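Local coordinates for protein C2 toxin component I (PDB 2J3V) that probably transfers ADP-ribose from NAD to actin in host cells, as the enzymatic component of the binary C2 toxin of Clostridium botulinum, at residues K289-T294 and L367-G372; F312-K317 and K360-F365. The protein carries 1 engineered substitution. All coordinates share one frame; numbering follows the deposited sequence.

Contact 1 (K289-T294 and L367-G372)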
# COMPACT_ATOMS: atom_id res chain seq x y z
N LYS A 289 -1.91 -10.97 24.19
CA LYS A 289 -1.71 -9.57 23.86
C LYS A 289 -2.06 -9.31 22.39
O LYS A 289 -1.18 -9.24 21.54
CB LYS A 289 -0.28 -9.24 24.19
CG LYS A 289 -0.03 -7.82 24.32
CD LYS A 289 1.09 -7.53 25.31
CE LYS A 289 1.20 -6.03 25.33
NZ LYS A 289 2.41 -5.54 25.91
N PRO A 290 -3.34 -9.14 22.11
CA PRO A 290 -3.79 -8.98 20.73
C PRO A 290 -3.23 -7.72 20.09
O PRO A 290 -2.74 -6.85 20.80
CB PRO A 290 -5.31 -8.87 20.86
CG PRO A 290 -5.66 -9.57 22.23
CD PRO A 290 -4.48 -9.17 23.07
N ILE A 291 -3.26 -7.65 18.78
CA ILE A 291 -2.55 -6.58 18.08
C ILE A 291 -3.12 -5.23 18.65
O ILE A 291 -4.33 -5.07 18.70
CB ILE A 291 -2.80 -6.72 16.56
CG1 ILE A 291 -2.16 -8.00 16.00
CG2 ILE A 291 -2.30 -5.50 15.81
CD1 ILE A 291 -0.68 -8.06 15.99
N PRO A 292 -2.28 -4.35 19.17
CA PRO A 292 -2.77 -3.19 19.96
C PRO A 292 -3.23 -1.95 19.18
O PRO A 292 -4.00 -1.13 19.72
CB PRO A 292 -1.56 -2.83 20.85
CG PRO A 292 -0.37 -3.31 20.06
CD PRO A 292 -0.82 -4.46 19.24
N GLN A 293 -2.73 -1.82 17.95
CA GLN A 293 -3.21 -0.79 17.02
C GLN A 293 -3.19 -1.32 15.60
O GLN A 293 -2.64 -2.37 15.31
CB GLN A 293 -2.32 0.44 17.09
CG GLN A 293 -0.90 0.17 16.54
CD GLN A 293 0.11 1.24 16.92
OE1 GLN A 293 1.24 0.95 17.17
NE2 GLN A 293 -0.32 2.47 16.95
N THR A 294 -3.79 -0.58 14.71
CA THR A 294 -3.89 -1.01 13.35
C THR A 294 -2.54 -0.83 12.63
O THR A 294 -1.96 0.25 12.66
CB THR A 294 -5.02 -0.22 12.71
OG1 THR A 294 -6.25 -0.71 13.28
CG2 THR A 294 -5.13 -0.46 11.18
N LEU A 367 -1.24 -7.05 4.49
CA LEU A 367 -2.35 -7.39 5.39
C LEU A 367 -2.55 -6.28 6.41
O LEU A 367 -1.63 -5.92 7.14
CB LEU A 367 -2.06 -8.70 6.15
CG LEU A 367 -1.64 -9.89 5.28
CD1 LEU A 367 -1.31 -11.16 6.12
CD2 LEU A 367 -2.79 -10.17 4.32
N ARG A 368 -3.75 -5.70 6.45
CA ARG A 368 -4.12 -4.80 7.54
C ARG A 368 -4.40 -5.65 8.75
O ARG A 368 -5.30 -6.45 8.73
CB ARG A 368 -5.33 -3.96 7.19
CG ARG A 368 -5.78 -2.98 8.30
CD ARG A 368 -6.99 -2.16 7.89
NE ARG A 368 -6.71 -1.43 6.66
CZ ARG A 368 -7.54 -1.31 5.62
NH1 ARG A 368 -8.76 -1.80 5.65
NH2 ARG A 368 -7.14 -0.63 4.55
N LEU A 369 -3.58 -5.52 9.79
CA LEU A 369 -3.86 -6.15 11.07
C LEU A 369 -4.60 -5.14 11.95
O LEU A 369 -4.04 -4.17 12.37
CB LEU A 369 -2.55 -6.61 11.72
CG LEU A 369 -1.68 -7.60 10.90
CD1 LEU A 369 -0.54 -8.07 11.74
CD2 LEU A 369 -2.48 -8.79 10.35
N SER A 370 -5.85 -5.39 12.26
CA SER A 370 -6.65 -4.42 12.99
C SER A 370 -6.46 -4.54 14.48
O SER A 370 -6.19 -5.64 14.99
CB SER A 370 -8.12 -4.57 12.60
OG SER A 370 -8.29 -4.31 11.21
N GLU A 371 -6.66 -3.46 15.20
CA GLU A 371 -6.65 -3.53 16.66
C GLU A 371 -7.53 -4.68 17.17
O GLU A 371 -8.69 -4.78 16.83
CB GLU A 371 -7.11 -2.24 17.31
CG GLU A 371 -6.96 -2.28 18.82
CD GLU A 371 -7.50 -1.05 19.56
OE1 GLU A 371 -7.26 0.10 19.08
OE2 GLU A 371 -8.17 -1.29 20.62
N GLY A 372 -6.97 -5.53 18.01
CA GLY A 372 -7.71 -6.62 18.60
C GLY A 372 -7.52 -7.95 17.89
O GLY A 372 -7.94 -9.02 18.41

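Contact 2 (F312-K317 and K360-F365)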
# COMPACT_ATOMS: atom_id res chain seq x y z
N PHE A 312 4.15 -19.58 -11.48
CA PHE A 312 3.37 -18.63 -12.28
C PHE A 312 4.13 -17.32 -12.42
O PHE A 312 4.69 -16.83 -11.44
CB PHE A 312 1.98 -18.39 -11.67
CG PHE A 312 1.13 -17.46 -12.48
CD1 PHE A 312 1.24 -16.09 -12.32
CD2 PHE A 312 0.27 -17.95 -13.44
CE1 PHE A 312 0.49 -15.25 -13.11
CE2 PHE A 312 -0.48 -17.12 -14.20
CZ PHE A 312 -0.39 -15.77 -14.04
N SER A 313 4.16 -16.75 -13.60
CA SER A 313 4.91 -15.52 -13.79
C SER A 313 4.10 -14.48 -14.55
O SER A 313 3.33 -14.78 -15.47
CB SER A 313 6.22 -15.80 -14.54
OG SER A 313 6.63 -14.61 -15.15
N PHE A 314 4.31 -13.23 -14.17
CA PHE A 314 3.62 -12.10 -14.79
C PHE A 314 4.54 -11.45 -15.82
O PHE A 314 4.23 -10.38 -16.30
CB PHE A 314 3.25 -11.07 -13.72
CG PHE A 314 2.06 -11.45 -12.89
CD1 PHE A 314 0.76 -11.43 -13.43
CD2 PHE A 314 2.21 -11.75 -11.58
CE1 PHE A 314 -0.30 -11.75 -12.68
CE2 PHE A 314 1.11 -12.07 -10.80
CZ PHE A 314 -0.13 -12.07 -11.34
N ASP A 315 5.65 -12.08 -16.15
CA ASP A 315 6.62 -11.48 -17.10
C ASP A 315 6.71 -12.24 -18.42
O ASP A 315 6.68 -13.49 -18.42
CB ASP A 315 8.02 -11.44 -16.47
CG ASP A 315 8.15 -10.39 -15.41
OD1 ASP A 315 7.92 -9.21 -15.72
OD2 ASP A 315 8.42 -10.65 -14.25
N LYS A 316 6.87 -11.50 -19.51
CA LYS A 316 6.97 -12.08 -20.85
C LYS A 316 8.08 -11.34 -21.63
O LYS A 316 8.46 -10.23 -21.27
CB LYS A 316 5.62 -11.98 -21.60
CG LYS A 316 5.56 -10.84 -22.60
CD LYS A 316 4.15 -10.54 -23.19
CE LYS A 316 3.69 -9.09 -22.94
NZ LYS A 316 3.47 -8.20 -24.14
N LYS A 317 8.55 -11.95 -22.70
CA LYS A 317 9.61 -11.38 -23.58
C LYS A 317 9.10 -10.70 -24.87
O LYS A 317 8.46 -11.34 -25.70
CB LYS A 317 10.59 -12.50 -23.94
CG LYS A 317 11.56 -12.84 -22.77
CD LYS A 317 12.65 -13.90 -23.11
CE LYS A 317 14.07 -13.32 -23.34
NZ LYS A 317 15.13 -14.17 -22.73
N LYS A 360 11.78 -13.52 -4.45
CA LYS A 360 11.15 -14.04 -5.67
C LYS A 360 9.71 -14.53 -5.53
O LYS A 360 9.10 -14.84 -6.53
CB LYS A 360 12.04 -15.10 -6.36
CG LYS A 360 13.44 -14.54 -6.60
CD LYS A 360 14.41 -15.55 -7.22
CE LYS A 360 15.85 -15.35 -6.69
NZ LYS A 360 16.86 -15.45 -7.81
N SER A 361 9.16 -14.56 -4.32
CA SER A 361 7.74 -14.88 -4.16
C SER A 361 6.92 -13.65 -4.58
O SER A 361 6.96 -12.62 -3.90
CB SER A 361 7.46 -15.26 -2.73
OG SER A 361 8.12 -16.46 -2.39
N ARG A 362 6.17 -13.73 -5.67
CA ARG A 362 5.68 -12.50 -6.28
C ARG A 362 4.27 -12.05 -5.89
O ARG A 362 3.80 -11.01 -6.36
CB ARG A 362 5.87 -12.51 -7.77
CG ARG A 362 5.06 -13.41 -8.47
CD ARG A 362 5.64 -13.68 -9.84
NE ARG A 362 6.49 -14.83 -9.79
CZ ARG A 362 7.36 -15.16 -10.71
NH1 ARG A 362 7.48 -14.42 -11.77
NH2 ARG A 362 8.09 -16.23 -10.56
N PHE A 363 3.63 -12.81 -5.01
CA PHE A 363 2.32 -12.46 -4.53
C PHE A 363 2.46 -11.88 -3.09
O PHE A 363 2.62 -12.60 -2.09
CB PHE A 363 1.38 -13.65 -4.63
CG PHE A 363 1.20 -14.16 -6.03
CD1 PHE A 363 2.07 -15.13 -6.56
CD2 PHE A 363 0.13 -13.72 -6.81
CE1 PHE A 363 1.90 -15.61 -7.84
CE2 PHE A 363 -0.05 -14.21 -8.10
CZ PHE A 363 0.85 -15.15 -8.63
N ILE A 364 2.47 -10.55 -3.04
CA ILE A 364 2.75 -9.87 -1.78
C ILE A 364 1.46 -9.50 -1.07
O ILE A 364 0.86 -8.51 -1.42
CB ILE A 364 3.58 -8.56 -2.02
CG1 ILE A 364 4.78 -8.81 -2.97
CG2 ILE A 364 4.10 -8.01 -0.71
CD1 ILE A 364 5.26 -7.53 -3.75
N PHE A 365 1.06 -10.26 -0.06
CA PHE A 365 -0.02 -9.83 0.86
C PHE A 365 0.39 -8.72 1.81
O PHE A 365 1.30 -8.87 2.63
CB PHE A 365 -0.61 -11.00 1.65
CG PHE A 365 -1.50 -11.89 0.82
CD1 PHE A 365 -2.81 -11.57 0.59
CD2 PHE A 365 -1.02 -13.09 0.31
CE1 PHE A 365 -3.63 -12.39 -0.17
CE2 PHE A 365 -1.83 -13.90 -0.47
CZ PHE A 365 -3.14 -13.55 -0.71
O HOH W 1 6.64 -12.07 -12.73

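Contact 1 (K289-T294 and L367-G372)
Ile291 and Gly372 meet through the one strong hydrogen bond of this contact: Gly372 N donates a hydrogen bond to Ile291 O over 2.8 Å, almost straight (175°) and in the carbonyl plane. The same oxygen also receives a CA-H...O contact from Glu371. A second such contact, 3.3 Å from Thr294 CA to Leu369 O, closes the other end of the tight part. Between them Ile291 turns its CG2 branch, anti to the backbone N (its CG1 has chi1 -66°), against Leu369 CB at 4.2 Å. Both side chains are buried, and Ile390 of strand 389-392 packs on both.

The outer side is looser. Thr294 OG1 accepts only a weak bond, 3.4 Å from Glu371 N, while its methyl CG2 slants across the aliphatic stem of Arg368, 3.9 Å from CG; the guanidinium beyond is held by Glu218 and Gln139. Glu371, CG anti to its backbone N and extended beyond, lies alongside the Pro292 carbonyl, with CG 3.3 Å and OE1 3.5 Å from Pro292 O. Pro290 merely rests its CB near Gly372 O.

The loop 289-294 thus runs beside the end of strand 363-369 just before strand 295-301 joins it as an antiparallel neighbour; regular pairing, from Leu369 to Leu295, gives way here to irregular bonds. The contact rests on one strong backbone bond, CA-H...O contacts and small apolar touches. With Glu371 OE1 near a carbonyl oxygen, a protonated carboxyl, plausible in a crystal at pH 3.0, might be slightly favoured, though solvent can reach the exposed Glu371.

Contact 2 (F312-K317 and K360-F365)
A cluster of phenylalanines in the second ADP-ribosyltransferase region of the chain, Phe312 and Phe314 against Phe363, with Arg362 laid along the adjoining backbone, joins the approach to the 315-318/321-324 hairpin to the start of strand 363-369 in the five-stranded sheet. Phe363 meets the other two rings with its CE2-CZ side: CZ lies 3.8 Å from Phe312 CD1, and CE2 lies 3.6 Å from Phe314 CE2, at the edge of the Phe314 ring. The Phe314 and Phe363 planes are inclined at 56°, an oblique pairing. Within 312-317, Phe312 brings CE1 over the centre of the Phe314 ring, 3.6 Å above its plane. Helix 326-336 covers part of the cluster, its Leu329 on Phe314 and its Phe332 on Phe363, where Phe306 also packs.

Arg362 forms the polar half. Its CG sits between the backbone N and carbonyl carbon (chi1 70°), and a bend at chi3 (92°) lays the guanidinium flat along Phe312 and Ser313. Phe312 O stands 3.1 Å above the guanidinium plane, over its centre, so the approach is to the flat face and makes no hydrogen bond with NE. The N-H of NH1 instead points to a water at the edge, in plane, 2.7 Å away. That water also accepts from Phe314 N and donates to Asp315 OD2 at 2.7 Å. An ST turn shapes this backbone: Ser313 OG accepts a nearly straight bond from Asp315 N at 2.9 Å.

Arginine and aspartate are therefore bridged by one water that accepts two hydrogen bonds and donates one, with Asp315 OD2 and Arg362 NH1 4.6 Å apart. Thr417, bonded to Asp315 OD1, further fixes the carboxyl group. If Asp315 is ionised, the opposite charges would probably attract through the water, without a direct salt bridge.

Strand 363-369 is common to both contacts: its first residues serve contact 2 and its last contact 1, and the two centres lie 29 Å apart. Segments 360-365 and 367-372 adjoin in the chain, yet the contacts do not otherwise touch. Contact 2 is nested inside the chain loop that contact 1 closes. Strand 295-301 lies antiparallel beside 363-369 and runs from one contact to the other, its Leu295 bonded to Leu369 and its Val301 to Phe363. Both contacts lie within the second of the two ADP-ribosyltransferase regions, the centre of each about 17 Å from the centre of the chain. A glycerol, probably from the crystallisation liquor, lies about 4 Å from the Thr294 side chain in contact 1.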